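PDB 5VM2: alcohol dehydrogenase from Escherichia coli, which is a zinc-binding dehydrogenase of unknown substrate specificity, involved in membrane biogenesis and probably oxidising a CH-OH group with NAD or NADP as acceptor. Local coordinates for residues Met1-Gln9 and Lys15-Val23; Pro54-His65 and Phe114-Leu125. One frame throughout, in Å; residues are numbered along the deposited sequence.

Contact 1 (Met1-Gln9 and Lys15-Val23)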
ATOM      1  N   MET A   1      -2.109  -6.631  29.671  1.00108.28           N
ATOM      2  CA  MET A   1      -1.820  -5.847  30.864  1.00109.52           C
ATOM      3  C   MET A   1      -0.626  -4.921  30.630  1.00105.17           C
ATOM      4  O   MET A   1      -0.533  -3.849  31.230  1.00106.80           O
ATOM      5  CB  MET A   1      -1.556  -6.768  32.059  1.00116.61           C
ATOM      6  CG  MET A   1      -1.203  -6.038  33.345  1.00122.77           C
ATOM      7  SD  MET A   1      -0.396  -7.102  34.554  1.00131.41           S
ATOM      8  CE  MET A   1       0.022  -5.914  35.827  1.00136.05           C
ATOM      9  N   LYS A   2       0.263  -5.360  29.747  1.00 95.67           N
ATOM     10  CA  LYS A   2       1.453  -4.606  29.393  1.00 88.49           C
ATOM     11  C   LYS A   2       1.544  -4.458  27.878  1.00 78.87           C
ATOM     12  O   LYS A   2       0.891  -5.183  27.127  1.00 77.51           O
ATOM     13  CB  LYS A   2       2.707  -5.297  29.931  1.00 90.86           C
ATOM     14  CG  LYS A   2       4.010  -4.635  29.513  1.00 89.64           C
ATOM     15  CD  LYS A   2       5.012  -5.658  29.006  1.00 87.99           C
ATOM     16  CE  LYS A   2       6.350  -5.011  28.686  1.00 85.24           C
ATOM     17  NZ  LYS A   2       6.998  -5.631  27.498  1.00 80.78           N
ATOM     18  N   ASN A   3       2.363  -3.509  27.443  1.00 72.80           N
ATOM     19  CA  ASN A   3       2.570  -3.225  26.034  1.00 64.98           C
ATOM     20  C   ASN A   3       4.059  -3.239  25.709  1.00 62.31           C
ATOM     21  O   ASN A   3       4.919  -3.235  26.594  1.00 63.73           O
ATOM     22  CB  ASN A   3       1.952  -1.866  25.672  1.00 61.52           C
ATOM     23  CG  ASN A   3       1.745  -1.688  24.186  1.00 57.52           C
ATOM     24  OD1 ASN A   3       1.771  -2.653  23.423  1.00 57.82           O
ATOM     25  ND2 ASN A   3       1.533  -0.448  23.765  1.00 55.90           N
ATOM     26  N   SER A   4       4.354  -3.268  24.411  1.00 58.48           N
ATOM     27  CA  SER A   4       5.709  -3.105  23.908  1.00 56.40           C
ATOM     28  C   SER A   4       5.620  -2.573  22.486  1.00 51.85           C
ATOM     29  O   SER A   4       4.563  -2.623  21.852  1.00 49.50           O
ATOM     30  CB  SER A   4       6.498  -4.421  23.950  1.00 57.48           C
ATOM     31  OG  SER A   4       6.111  -5.288  22.896  1.00 56.40           O
ATOM     32  N   LYS A   5       6.733  -2.035  21.996  1.00 52.08           N
ATOM     33  CA  LYS A   5       6.812  -1.576  20.617  1.00 50.35           C
ATOM     34  C   LYS A   5       8.154  -1.971  20.029  1.00 49.18           C
ATOM     35  O   LYS A   5       9.165  -2.032  20.735  1.00 52.60           O
ATOM     36  CB  LYS A   5       6.651  -0.050  20.475  1.00 53.64           C
ATOM     37  CG  LYS A   5       5.776   0.629  21.500  1.00 57.88           C
ATOM     38  CD  LYS A   5       5.898   2.153  21.417  1.00 60.45           C
ATOM     39  CE  LYS A   5       7.218   2.657  21.982  1.00 63.88           C
ATOM     40  NZ  LYS A   5       7.254   4.145  22.115  1.00 65.54           N
ATOM     41  N   ALA A   6       8.153  -2.227  18.726  1.00 45.90           N
ATOM     42  CA  ALA A   6       9.382  -2.408  17.965  1.00 46.78           C
ATOM     43  C   ALA A   6       9.862  -1.043  17.489  1.00 46.96           C
ATOM     44  O   ALA A   6       9.122  -0.318  16.814  1.00 45.55           O
ATOM     45  CB  ALA A   6       9.160  -3.348  16.783  1.00 45.59           C
ATOM     46  N   ILE A   7      11.097  -0.696  17.836  1.00 49.22           N
ATOM     47  CA  ILE A   7      11.653   0.624  17.572  1.00 49.91           C
ATOM     48  C   ILE A   7      12.868   0.473  16.670  1.00 49.33           C
ATOM     49  O   ILE A   7      13.635  -0.486  16.802  1.00 49.62           O
ATOM     50  CB  ILE A   7      12.024   1.343  18.890  1.00 56.65           C
ATOM     51  CG1 ILE A   7      10.792   1.995  19.509  1.00 58.34           C
ATOM     52  CG2 ILE A   7      13.118   2.375  18.685  1.00 60.96           C
ATOM     53  CD1 ILE A   7       9.667   1.042  19.707  1.00 58.00           C
ATOM     54  N   LEU A   8      13.032   1.414  15.742  1.00 50.44           N
ATOM     55  CA  LEU A   8      14.269   1.536  14.972  1.00 53.22           C
ATOM     56  C   LEU A   8      15.291   2.250  15.848  1.00 53.78           C
ATOM     57  O   LEU A   8      15.371   3.480  15.880  1.00 54.14           O
ATOM     58  CB  LEU A   8      14.026   2.279  13.664  1.00 56.40           C
ATOM     59  CG  LEU A   8      15.252   2.430  12.761  1.00 59.56           C
ATOM     60  CD1 LEU A   8      15.571   1.121  12.052  1.00 57.09           C
ATOM     61  CD2 LEU A   8      15.044   3.555  11.759  1.00 61.48           C
ATOM     62  N   GLN A   9      16.074   1.459  16.584  1.00 54.15           N
ATOM     63  CA  GLN A   9      17.079   2.018  17.482  1.00 57.43           C
ATOM     64  C   GLN A   9      18.133   2.805  16.710  1.00 58.69           C
ATOM     65  O   GLN A   9      18.606   3.851  17.171  1.00 60.53           O
ATOM     66  CB  GLN A   9      17.720   0.886  18.283  1.00 59.73           C
ATOM     67  CG  GLN A   9      18.878   1.287  19.170  1.00 64.14           C
ATOM     68  CD  GLN A   9      19.364   0.123  20.008  1.00 68.32           C
ATOM     69  OE1 GLN A   9      20.283  -0.598  19.619  1.00 70.28           O
ATOM     70  NE2 GLN A   9      18.737  -0.078  21.162  1.00 69.32           N
ATOM     71  N   LYS A  15      14.768  -3.176  17.862  1.00 60.33           N
ATOM     72  CA  LYS A  15      14.489  -3.998  19.035  1.00 60.67           C
ATOM     73  C   LYS A  15      13.142  -3.612  19.623  1.00 57.22           C
ATOM     74  O   LYS A  15      12.556  -2.580  19.286  1.00 55.10           O
ATOM     75  CB  LYS A  15      15.573  -3.908  20.121  1.00 64.14           C
ATOM     76  CG  LYS A  15      16.974  -3.772  19.589  1.00 65.16           C
ATOM     77  CD  LYS A  15      17.930  -4.643  20.358  1.00 66.56           C
ATOM     78  CE  LYS A  15      19.368  -4.311  20.012  1.00 69.16           C
ATOM     79  NZ  LYS A  15      19.828  -3.144  20.803  1.00 71.01           N
ATOM     80  N   ILE A  16      12.688  -4.456  20.543  1.00 56.88           N
ATOM     81  CA  ILE A  16      11.387  -4.336  21.184  1.00 55.19           C
ATOM     82  C   ILE A  16      11.617  -3.838  22.605  1.00 57.52           C
ATOM     83  O   ILE A  16      12.297  -4.499  23.402  1.00 59.10           O
ATOM     84  CB  ILE A  16      10.635  -5.677  21.177  1.00 55.52           C
ATOM     85  CG1 ILE A  16      10.450  -6.170  19.737  1.00 52.88           C
ATOM     86  CG2 ILE A  16       9.301  -5.559  21.903  1.00 55.49           C
ATOM     87  CD1 ILE A  16       9.900  -7.572  19.639  1.00 52.82           C
ATOM     88  N   ILE A  17      11.061  -2.672  22.922  1.00 57.51           N
ATOM     89  CA  ILE A  17      11.196  -2.087  24.247  1.00 61.13           C
ATOM     90  C   ILE A  17       9.818  -2.009  24.887  1.00 61.61           C
ATOM     91  O   ILE A  17       8.786  -2.106  24.219  1.00 54.01           O
ATOM     92  CB  ILE A  17      11.858  -0.697  24.205  1.00 61.23           C
ATOM     93  CG1 ILE A  17      11.049   0.253  23.314  1.00 57.53           C
ATOM     94  CG2 ILE A  17      13.294  -0.806  23.717  1.00 62.06           C
ATOM     95  CD1 ILE A  17      11.690   1.615  23.137  1.00 56.27           C
ATOM     96  N   SER A  18       9.810  -1.830  26.203  1.00 66.55           N
ATOM     97  CA  SER A  18       8.549  -1.711  26.912  1.00 67.63           C
ATOM     98  C   SER A  18       7.833  -0.420  26.520  1.00 65.17           C
ATOM     99  O   SER A  18       8.441   0.560  26.080  1.00 63.95           O
ATOM    100  CB  SER A  18       8.771  -1.752  28.425  1.00 73.46           C
ATOM    101  OG  SER A  18       7.585  -2.146  29.095  1.00 75.13           O
ATOM    102  N   ALA A  19       6.514  -0.440  26.675  1.00 64.98           N
ATOM    103  CA  ALA A  19       5.689   0.721  26.389  1.00 64.73           C
ATOM    104  C   ALA A  19       4.429   0.635  27.229  1.00 66.58           C
ATOM    105  O   ALA A  19       3.997  -0.454  27.615  1.00 67.76           O
ATOM    106  CB  ALA A  19       5.326   0.813  24.906  1.00 61.91           C
ATOM    107  N   GLU A  20       3.851   1.793  27.515  1.00 68.26           N
ATOM    108  CA  GLU A  20       2.614   1.835  28.272  1.00 72.31           C
ATOM    109  C   GLU A  20       1.430   1.599  27.347  1.00 69.25           C
ATOM    110  O   GLU A  20       1.486   1.884  26.146  1.00 67.07           O
ATOM    111  CB  GLU A  20       2.466   3.176  28.992  1.00 78.84           C
ATOM    112  CG  GLU A  20       3.461   3.368  30.125  1.00 86.43           C
ATOM    113  CD  GLU A  20       2.801   3.836  31.402  1.00 94.19           C
ATOM    114  OE1 GLU A  20       1.553   3.855  31.450  1.00 95.01           O
ATOM    115  OE2 GLU A  20       3.529   4.179  32.359  1.00 99.81           O
ATOM    116  N   ILE A  21       0.359   1.054  27.911  1.00 69.66           N
ATOM    117  CA  ILE A  21      -0.861   0.834  27.141  1.00 66.90           C
ATOM    118  C   ILE A  21      -1.544   2.183  26.960  1.00 65.36           C
ATOM    119  O   ILE A  21      -1.878   2.846  27.953  1.00 67.13           O
ATOM    120  CB  ILE A  21      -1.788  -0.184  27.821  1.00 68.64           C
ATOM    121  CG1 ILE A  21      -1.081  -1.535  27.951  1.00 69.55           C
ATOM    122  CG2 ILE A  21      -3.080  -0.333  27.032  1.00 66.56           C
ATOM    123  CD1 ILE A  21      -2.006  -2.689  28.281  1.00 70.44           C
ATOM    124  N   PRO A  22      -1.761   2.633  25.726  1.00 62.00           N
ATOM    125  CA  PRO A  22      -2.367   3.950  25.525  1.00 60.79           C
ATOM    126  C   PRO A  22      -3.802   3.976  26.020  1.00 59.90           C
ATOM    127  O   PRO A  22      -4.487   2.952  26.081  1.00 58.86           O
ATOM    128  CB  PRO A  22      -2.298   4.153  24.006  1.00 58.59           C
ATOM    129  CG  PRO A  22      -1.401   3.063  23.485  1.00 58.26           C
ATOM    130  CD  PRO A  22      -1.515   1.935  24.456  1.00 59.12           C
ATOM    131  N   VAL A  23      -4.250   5.167  26.389  1.00 60.76           N
ATOM    132  CA  VAL A  23      -5.625   5.395  26.823  1.00 60.57           C
ATOM    133  C   VAL A  23      -6.374   6.040  25.665  1.00 58.89           C
ATOM    134  O   VAL A  23      -5.949   7.103  25.186  1.00 58.00           O
ATOM    135  CB  VAL A  23      -5.683   6.278  28.077  1.00 62.78           C
ATOM    136  CG1 VAL A  23      -7.104   6.748  28.326  1.00 63.26           C
ATOM    137  CG2 VAL A  23      -5.148   5.515  29.275  1.00 65.01           C
TER
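M1 and K2 meet I21, beyond strand 15-19, whose CD1 lies against the carbonyl of M1, 3.5 Å from M1 O. The K2 chain, bent at chi2, brings CE beside the hydroxyl of S18. Pairing proper begins at N3, where it is looser: A19 N reaches N3 O at 3.2 Å from well above the carbonyl plane, and the return bond from N3 N to A19 O is weak. With CG anti to the backbone N (chi1 -162°), the N3 amide extends past A19, so that ND2 points almost straight but weakly at E20 O; the same amide group also binds Y128 O. S4 and S18 form a non-hydrogen-bonded pair, and I16 CG2 covers S4 OG, which bonds to the hydroxyl of Y321. K5 and I17 exchange two backbone bonds, K5 N to I17 O and I17 N to K5 O, each 3.0 Å. The K5 chain runs over A19, with CG pressed to 3.4 Å from A19 CB, then bends at chi3 (-74°) and sends NZ to a salt bridge with E60. The side chains of A6 and I16 share the sheet face opposite to that of K5, I7 and I17, with A6 CB near I16 CG1. I7 N makes the shortest of the backbone bonds, 2.8 Å to K15 O, while its side chain crosses I17 at about a right angle, CG1 lying 3.8 Å from I17 CD1. At the turn end, Q9 OE1 accepts K15 NZ at 2.8 Å. This antiparallel β-hairpin forms a two-stranded sheet of its own. A6 bonds through its backbone to L125 and L8 probably to I61, while I21 and P22 rest on Y128 of strand 128-132.

Contact 2 (Pro54-His65 and Phe114-Leu125); sequences PKDPNQEIGLGH and FMATQPNYRGAL. With MG (magnesium ion), chain C.
G64 O takes A124 N at 2.9 Å from above the carbonyl plane, while the methyls of A116 and A124 close round the same oxygen. G62 N bonds to Y121 O, also at 2.9 Å. The backbones come so near that G62 and G123 have CA atoms 3.9 Å apart, a spacing that leaves no room for a β-carbon on either. L63 O receives L125 N at 3.2 Å, and the L125 side chain curls over this oxygen with CB, CG and CD1. One water bridges G62 O and A116 O. Farther out, the Y121 ring lies between P54 CG on one face, 4.2 Å from the centroid, and T117 O on the other, near the rim; Q59 CG approaches CD1 obliquely. The phenol hydroxyl bonds to I52 O. At the inner end, H65 CG lies between the backbone N and the carbonyl carbon (chi1 66°), which sets the ring beside F114, CE1 touching H65 CG at 3.8 Å with the ring planes inclined at 49°, and NE2 at the magnesium ion, 2.4 Å away. E66, E152 and a water are the other ligands. Two irregular loops of the GroES-like domain are thus joined next to the metal site, where the magnesium ion probably occupies the position of the family's catalytic zinc, H65 and E66 belonging to its Gly-His-Glu motif.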
ATOM      1  N   PRO A  54      13.788  12.884  13.598  1.00 93.15           N
ATOM      2  CA  PRO A  54      12.946  13.270  14.732  1.00 92.12           C
ATOM      3  C   PRO A  54      13.481  14.529  15.394  1.00 94.18           C
ATOM      4  O   PRO A  54      14.686  14.675  15.616  1.00 97.50           O
ATOM      5  CB  PRO A  54      13.027  12.058  15.666  1.00 90.36           C
ATOM      6  CG  PRO A  54      13.441  10.926  14.794  1.00 88.23           C
ATOM      7  CD  PRO A  54      14.322  11.520  13.741  1.00 90.80           C
ATOM      8  N   LYS A  55      12.567  15.454  15.693  1.00 92.03           N
ATOM      9  CA  LYS A  55      12.937  16.666  16.413  1.00 92.78           C
ATOM     10  C   LYS A  55      13.559  16.349  17.769  1.00 94.23           C
ATOM     11  O   LYS A  55      14.299  17.176  18.314  1.00 98.44           O
ATOM     12  CB  LYS A  55      11.695  17.556  16.561  1.00 89.80           C
ATOM     13  CG  LYS A  55      11.816  18.705  17.545  1.00 90.92           C
ATOM     14  CD  LYS A  55      12.063  20.021  16.833  1.00 92.70           C
ATOM     15  CE  LYS A  55      12.576  21.073  17.802  1.00 95.98           C
ATOM     16  NZ  LYS A  55      12.958  22.334  17.109  1.00 99.74           N
ATOM     17  N   ASP A  56      13.313  15.148  18.297  1.00 91.10           N
ATOM     18  CA  ASP A  56      13.789  14.745  19.611  1.00 91.97           C
ATOM     19  C   ASP A  56      15.056  13.915  19.472  1.00 91.35           C
ATOM     20  O   ASP A  56      15.046  12.910  18.742  1.00 88.20           O
ATOM     21  CB  ASP A  56      12.708  13.946  20.329  1.00 89.79           C
ATOM     22  CG  ASP A  56      12.861  13.972  21.832  1.00 92.66           C
ATOM     23  OD1 ASP A  56      14.008  14.017  22.319  1.00 95.79           O
ATOM     24  OD2 ASP A  56      11.825  13.950  22.528  1.00 92.34           O
ATOM     25  N   PRO A  57      16.160  14.292  20.146  1.00 94.52           N
ATOM     26  CA  PRO A  57      17.426  13.545  20.027  1.00 94.93           C
ATOM     27  C   PRO A  57      17.306  12.030  20.135  1.00 91.95           C
ATOM     28  O   PRO A  57      17.900  11.304  19.333  1.00 90.95           O
ATOM     29  CB  PRO A  57      18.266  14.102  21.184  1.00 98.91           C
ATOM     30  CG  PRO A  57      17.591  15.379  21.622  1.00100.92           C
ATOM     31  CD  PRO A  57      16.345  15.585  20.820  1.00 97.89           C
ATOM     32  N   ASN A  58      16.559  11.537  21.122  1.00 91.28           N
ATOM     33  CA  ASN A  58      16.417  10.095  21.295  1.00 89.77           C
ATOM     34  C   ASN A  58      14.957   9.672  21.191  1.00 83.67           C
ATOM     35  O   ASN A  58      14.466   8.885  22.007  1.00 82.89           O
ATOM     36  CB  ASN A  58      17.016   9.651  22.631  1.00 94.94           C
ATOM     37  CG  ASN A  58      16.788  10.661  23.734  1.00 99.67           C
ATOM     38  OD1 ASN A  58      15.656  11.073  23.987  1.00100.39           O
ATOM     39  ND2 ASN A  58      17.864  11.068  24.398  1.00102.62           N
ATOM     40  N   GLN A  59      14.262  10.192  20.183  1.00 78.89           N
ATOM     41  CA  GLN A  59      12.887   9.795  19.931  1.00 73.30           C
ATOM     42  C   GLN A  59      12.811   8.301  19.630  1.00 68.03           C
ATOM     43  O   GLN A  59      13.679   7.741  18.955  1.00 67.80           O
ATOM     44  CB  GLN A  59      12.322  10.608  18.766  1.00 73.16           C
ATOM     45  CG  GLN A  59      11.118   9.999  18.076  1.00 71.12           C
ATOM     46  CD  GLN A  59       9.833  10.234  18.839  1.00 71.48           C
ATOM     47  OE1 GLN A  59       9.563  11.348  19.292  1.00 74.36           O
ATOM     48  NE2 GLN A  59       9.030   9.186  18.987  1.00 67.75           N
ATOM     49  N   GLU A  60      11.775   7.653  20.156  1.00 63.96           N
ATOM     50  CA  GLU A  60      11.538   6.239  19.892  1.00 59.94           C
ATOM     51  C   GLU A  60      10.808   6.116  18.559  1.00 57.42           C
ATOM     52  O   GLU A  60       9.619   6.435  18.457  1.00 56.04           O
ATOM     53  CB  GLU A  60      10.752   5.610  21.038  1.00 58.09           C
ATOM     54  CG  GLU A  60      11.520   5.619  22.358  1.00 60.91           C
ATOM     55  CD  GLU A  60      10.697   5.132  23.537  1.00 62.06           C
ATOM     56  OE1 GLU A  60       9.493   4.855  23.358  1.00 60.70           O
ATOM     57  OE2 GLU A  60      11.258   5.026  24.648  1.00 65.43           O
ATOM     58  N   ILE A  61      11.525   5.660  17.536  1.00 57.11           N
ATOM     59  CA  ILE A  61      11.034   5.674  16.162  1.00 54.46           C
ATOM     60  C   ILE A  61      10.302   4.366  15.891  1.00 51.74           C
ATOM     61  O   ILE A  61      10.927   3.314  15.730  1.00 51.18           O
ATOM     62  CB  ILE A  61      12.181   5.883  15.167  1.00 55.10           C
ATOM     63  CG1 ILE A  61      12.882   7.216  15.438  1.00 57.23           C
ATOM     64  CG2 ILE A  61      11.669   5.826  13.740  1.00 53.23           C
ATOM     65  CD1 ILE A  61      14.158   7.399  14.652  1.00 58.09           C
ATOM     66  N   GLY A  62       8.973   4.431  15.831  1.00 49.75           N
ATOM     67  CA  GLY A  62       8.189   3.263  15.492  1.00 46.42           C
ATOM     68  C   GLY A  62       8.121   3.026  13.992  1.00 45.42           C
ATOM     69  O   GLY A  62       8.447   3.886  13.174  1.00 46.21           O
ATOM     70  N   LEU A  63       7.690   1.819  13.631  1.00 43.92           N
ATOM     71  CA  LEU A  63       7.559   1.439  12.234  1.00 42.44           C
ATOM     72  C   LEU A  63       6.295   0.615  12.049  1.00 40.20           C
ATOM     73  O   LEU A  63       5.821  -0.043  12.981  1.00 38.68           O
ATOM     74  CB  LEU A  63       8.777   0.645  11.738  1.00 43.73           C
ATOM     75  CG  LEU A  63      10.059   1.439  11.490  1.00 47.87           C
ATOM     76  CD1 LEU A  63      11.162   0.514  11.002  1.00 50.33           C
ATOM     77  CD2 LEU A  63       9.817   2.564  10.493  1.00 49.03           C
ATOM     78  N   GLY A  64       5.756   0.665  10.833  1.00 39.03           N
ATOM     79  CA  GLY A  64       4.551  -0.066  10.506  1.00 37.25           C
ATOM     80  C   GLY A  64       3.342   0.829  10.343  1.00 37.59           C
ATOM     81  O   GLY A  64       3.093   1.711  11.172  1.00 37.73           O
ATOM     82  N   HIS A  65       2.579   0.610   9.273  1.00 36.59           N
ATOM     83  CA  HIS A  65       1.350   1.368   9.056  1.00 38.58           C
ATOM     84  C   HIS A  65       0.174   0.530   8.576  1.00 40.41           C
ATOM     85  O   HIS A  65      -0.970   0.958   8.762  1.00 41.61           O
ATOM     86  CB  HIS A  65       1.592   2.515   8.064  1.00 36.80           C
ATOM     87  CG  HIS A  65       1.924   2.070   6.673  1.00 38.24           C
ATOM     88  ND1 HIS A  65       3.216   1.827   6.256  1.00 39.16           N
ATOM     89  CD2 HIS A  65       1.134   1.847   5.595  1.00 37.67           C
ATOM     90  CE1 HIS A  65       3.206   1.464   4.986  1.00 39.75           C
ATOM     91  NE2 HIS A  65       1.956   1.469   4.560  1.00 39.81           N
ATOM     92  N   PHE A 114       0.041  10.437   9.597  1.00 36.11           N
ATOM     93  CA  PHE A 114       0.200   9.108   9.029  1.00 37.49           C
ATOM     94  C   PHE A 114       1.100   8.279   9.935  1.00 38.86           C
ATOM     95  O   PHE A 114       2.125   8.773  10.419  1.00 40.19           O
ATOM     96  CB  PHE A 114       0.779   9.180   7.613  1.00 38.01           C
ATOM     97  CG  PHE A 114       0.589   7.918   6.821  1.00 36.92           C
ATOM     98  CD1 PHE A 114       1.550   6.920   6.844  1.00 37.32           C
ATOM     99  CD2 PHE A 114      -0.560   7.722   6.071  1.00 37.51           C
ATOM    100  CE1 PHE A 114       1.379   5.758   6.125  1.00 37.64           C
ATOM    101  CE2 PHE A 114      -0.741   6.558   5.348  1.00 36.86           C
ATOM    102  CZ  PHE A 114       0.229   5.573   5.373  1.00 37.08           C
ATOM    103  N   MET A 115       0.705   7.028  10.166  1.00 39.52           N
ATOM    104  CA  MET A 115       1.434   6.150  11.070  1.00 44.36           C
ATOM    105  C   MET A 115       2.902   6.038  10.683  1.00 45.25           C
ATOM    106  O   MET A 115       3.252   6.019   9.500  1.00 45.51           O
ATOM    107  CB  MET A 115       0.804   4.758  11.079  1.00 45.37           C
ATOM    108  CG  MET A 115      -0.557   4.699  11.728  1.00 49.11           C
ATOM    109  SD  MET A 115      -0.747   3.142  12.609  1.00 53.81           S
ATOM    110  CE  MET A 115      -0.162   3.613  14.234  1.00 55.69           C
ATOM    111  N   ALA A 116       3.758   5.972  11.704  1.00 47.79           N
ATOM    112  CA  ALA A 116       5.184   5.695  11.544  1.00 51.84           C
ATOM    113  C   ALA A 116       5.901   6.771  10.739  1.00 57.66           C
ATOM    114  O   ALA A 116       6.903   6.487  10.077  1.00 56.39           O
ATOM    115  CB  ALA A 116       5.412   4.322  10.903  1.00 49.66           C
ATOM    116  N   THR A 117       5.350   7.990  10.817  1.00 64.24           N
ATOM    117  CA  THR A 117       5.896   9.198  10.163  1.00 70.61           C
ATOM    118  C   THR A 117       6.152  10.429  10.997  1.00 80.25           C
ATOM    119  O   THR A 117       5.912  10.469  12.171  1.00 79.63           O
ATOM    120  CB  THR A 117       5.230   9.670   8.868  1.00 67.24           C
ATOM    121  OG1 THR A 117       3.986  10.279   9.186  1.00 66.90           O
ATOM    122  CG2 THR A 117       5.075   8.577   7.926  1.00 64.00           C
ATOM    123  N   GLN A 118       6.441  11.483  10.265  1.00 92.81           N
ATOM    124  CA  GLN A 118       7.045  12.755  10.706  1.00 98.36           C
ATOM    125  C   GLN A 118       6.854  13.392  12.103  1.00101.59           C
ATOM    126  O   GLN A 118       7.842  13.824  12.698  1.00108.30           O
ATOM    127  CB  GLN A 118       6.773  13.834   9.646  1.00101.86           C
ATOM    128  CG  GLN A 118       7.200  15.232  10.059  1.00107.81           C
ATOM    129  CD  GLN A 118       6.057  16.045  10.635  1.00110.11           C
ATOM    130  OE1 GLN A 118       4.897  15.857  10.264  1.00109.85           O
ATOM    131  NE2 GLN A 118       6.378  16.955  11.548  1.00111.97           N
ATOM    132  N   PRO A 119       5.588  13.694  12.455  1.00 92.50           N
ATOM    133  CA  PRO A 119       5.620  14.360  13.767  1.00 89.41           C
ATOM    134  C   PRO A 119       5.729  13.390  14.935  1.00 83.69           C
ATOM    135  O   PRO A 119       6.398  13.673  15.935  1.00 85.09           O
ATOM    136  CB  PRO A 119       4.293  15.129  13.807  1.00 90.88           C
ATOM    137  CG  PRO A 119       3.486  14.645  12.614  1.00 89.95           C
ATOM    138  CD  PRO A 119       4.202  13.479  12.011  1.00 89.39           C
ATOM    139  N   ASN A 120       5.084  12.236  14.805  1.00 76.41           N
ATOM    140  CA  ASN A 120       4.902  11.393  15.980  1.00 71.34           C
ATOM    141  C   ASN A 120       5.593  10.044  15.879  1.00 66.88           C
ATOM    142  O   ASN A 120       6.080   9.534  16.891  1.00 67.69           O
ATOM    143  CB  ASN A 120       3.403  11.187  16.220  1.00 69.71           C
ATOM    144  CG  ASN A 120       2.614  12.487  16.123  1.00 69.02           C
ATOM    145  OD1 ASN A 120       3.033  13.521  16.641  1.00 71.97           O
ATOM    146  ND2 ASN A 120       1.475  12.442  15.433  1.00 64.40           N
ATOM    147  N   TYR A 121       5.820   9.497  14.683  1.00 62.13           N
ATOM    148  CA  TYR A 121       6.556   8.244  14.497  1.00 59.42           C
ATOM    149  C   TYR A 121       5.930   7.086  15.271  1.00 56.04           C
ATOM    150  O   TYR A 121       6.635   6.189  15.743  1.00 56.57           O
ATOM    151  CB  TYR A 121       8.032   8.399  14.877  1.00 62.78           C
ATOM    152  CG  TYR A 121       8.724   9.584  14.240  1.00 63.82           C
ATOM    153  CD1 TYR A 121       8.978  10.738  14.971  1.00 66.83           C
ATOM    154  CD2 TYR A 121       9.127   9.548  12.910  1.00 61.63           C
ATOM    155  CE1 TYR A 121       9.615  11.824  14.395  1.00 68.15           C
ATOM    156  CE2 TYR A 121       9.761  10.628  12.325  1.00 62.92           C
ATOM    157  CZ  TYR A 121      10.008  11.761  13.073  1.00 66.81           C
ATOM    158  OH  TYR A 121      10.634  12.844  12.498  1.00 68.84           O
ATOM    159  N   ARG A 122       4.606   7.104  15.420  1.00 52.93           N
ATOM    160  CA  ARG A 122       3.895   6.000  16.050  1.00 52.18           C
ATOM    161  C   ARG A 122       3.838   4.816  15.093  1.00 46.83           C
ATOM    162  O   ARG A 122       3.251   4.917  14.012  1.00 43.92           O
ATOM    163  CB  ARG A 122       2.479   6.418  16.428  1.00 55.27           C
ATOM    164  CG  ARG A 122       2.355   7.535  17.442  1.00 59.98           C
ATOM    165  CD  ARG A 122       0.909   8.043  17.498  1.00 62.36           C
ATOM    166  NE  ARG A 122      -0.066   6.963  17.677  1.00 63.25           N
ATOM    167  CZ  ARG A 122      -0.791   6.425  16.696  1.00 62.30           C
ATOM    168  NH1 ARG A 122      -0.652   6.856  15.448  1.00 61.64           N
ATOM    169  NH2 ARG A 122      -1.647   5.447  16.962  1.00 61.46           N
ATOM    170  N   GLY A 123       4.429   3.693  15.490  1.00 45.81           N
ATOM    171  CA  GLY A 123       4.440   2.511  14.652  1.00 43.89           C
ATOM    172  C   GLY A 123       3.299   1.558  14.964  1.00 41.74           C
ATOM    173  O   GLY A 123       2.821   1.478  16.093  1.00 41.95           O
ATOM    174  N   ALA A 124       2.861   0.830  13.932  1.00 38.90           N
ATOM    175  CA  ALA A 124       1.858  -0.207  14.130  1.00 37.60           C
ATOM    176  C   ALA A 124       2.438  -1.438  14.813  1.00 38.79           C
ATOM    177  O   ALA A 124       1.680  -2.251  15.352  1.00 39.20           O
ATOM    178  CB  ALA A 124       1.230  -0.596  12.792  1.00 36.43           C
ATOM    179  N   LEU A 125       3.762  -1.592  14.798  1.00 40.09           N
ATOM    180  CA  LEU A 125       4.437  -2.708  15.462  1.00 40.93           C
ATOM    181  C   LEU A 125       4.409  -2.472  16.969  1.00 44.55           C
ATOM    182  O   LEU A 125       5.354  -1.964  17.578  1.00 45.12           O
ATOM    183  CB  LEU A 125       5.860  -2.863  14.939  1.00 38.64           C
ATOM    184  CG  LEU A 125       5.943  -3.313  13.479  1.00 37.59           C
ATOM    185  CD1 LEU A 125       7.360  -3.173  12.942  1.00 39.01           C
ATOM    186  CD2 LEU A 125       5.456  -4.744  13.343  1.00 37.12           C
TER
HETATM  187 MG    MG C 401       1.029   0.262   2.764  1.00 32.04          MG
HETATM  188  O   HOH W   1       9.169   6.078  11.722  1.00 59.33           O
HETATM  189  O   HOH W   2       6.714   0.528  16.555  1.00 45.60           O
HETATM  190  O   HOH W   3       1.438   0.615   0.934  1.00 34.26           O

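In the fold
Contact 1 is a peripheral hairpin with much of its surface exposed, whereas contact 2, though also only partly buried, leads inward to a metal ion. Their centres are about 12 Å apart, and they hold no element in common, yet they meet directly: besides the K5-E60 salt bridge and the probable L8-I61 backbone bond, I17 packs on E60. Regular strand pairing dominates contact 1, with aliphatic and charged side chains on its faces. In contact 2, glycines allow close backbone approach without regular strands, and the contact adds aromatic packing and a metal ligand that contact 1 lacks.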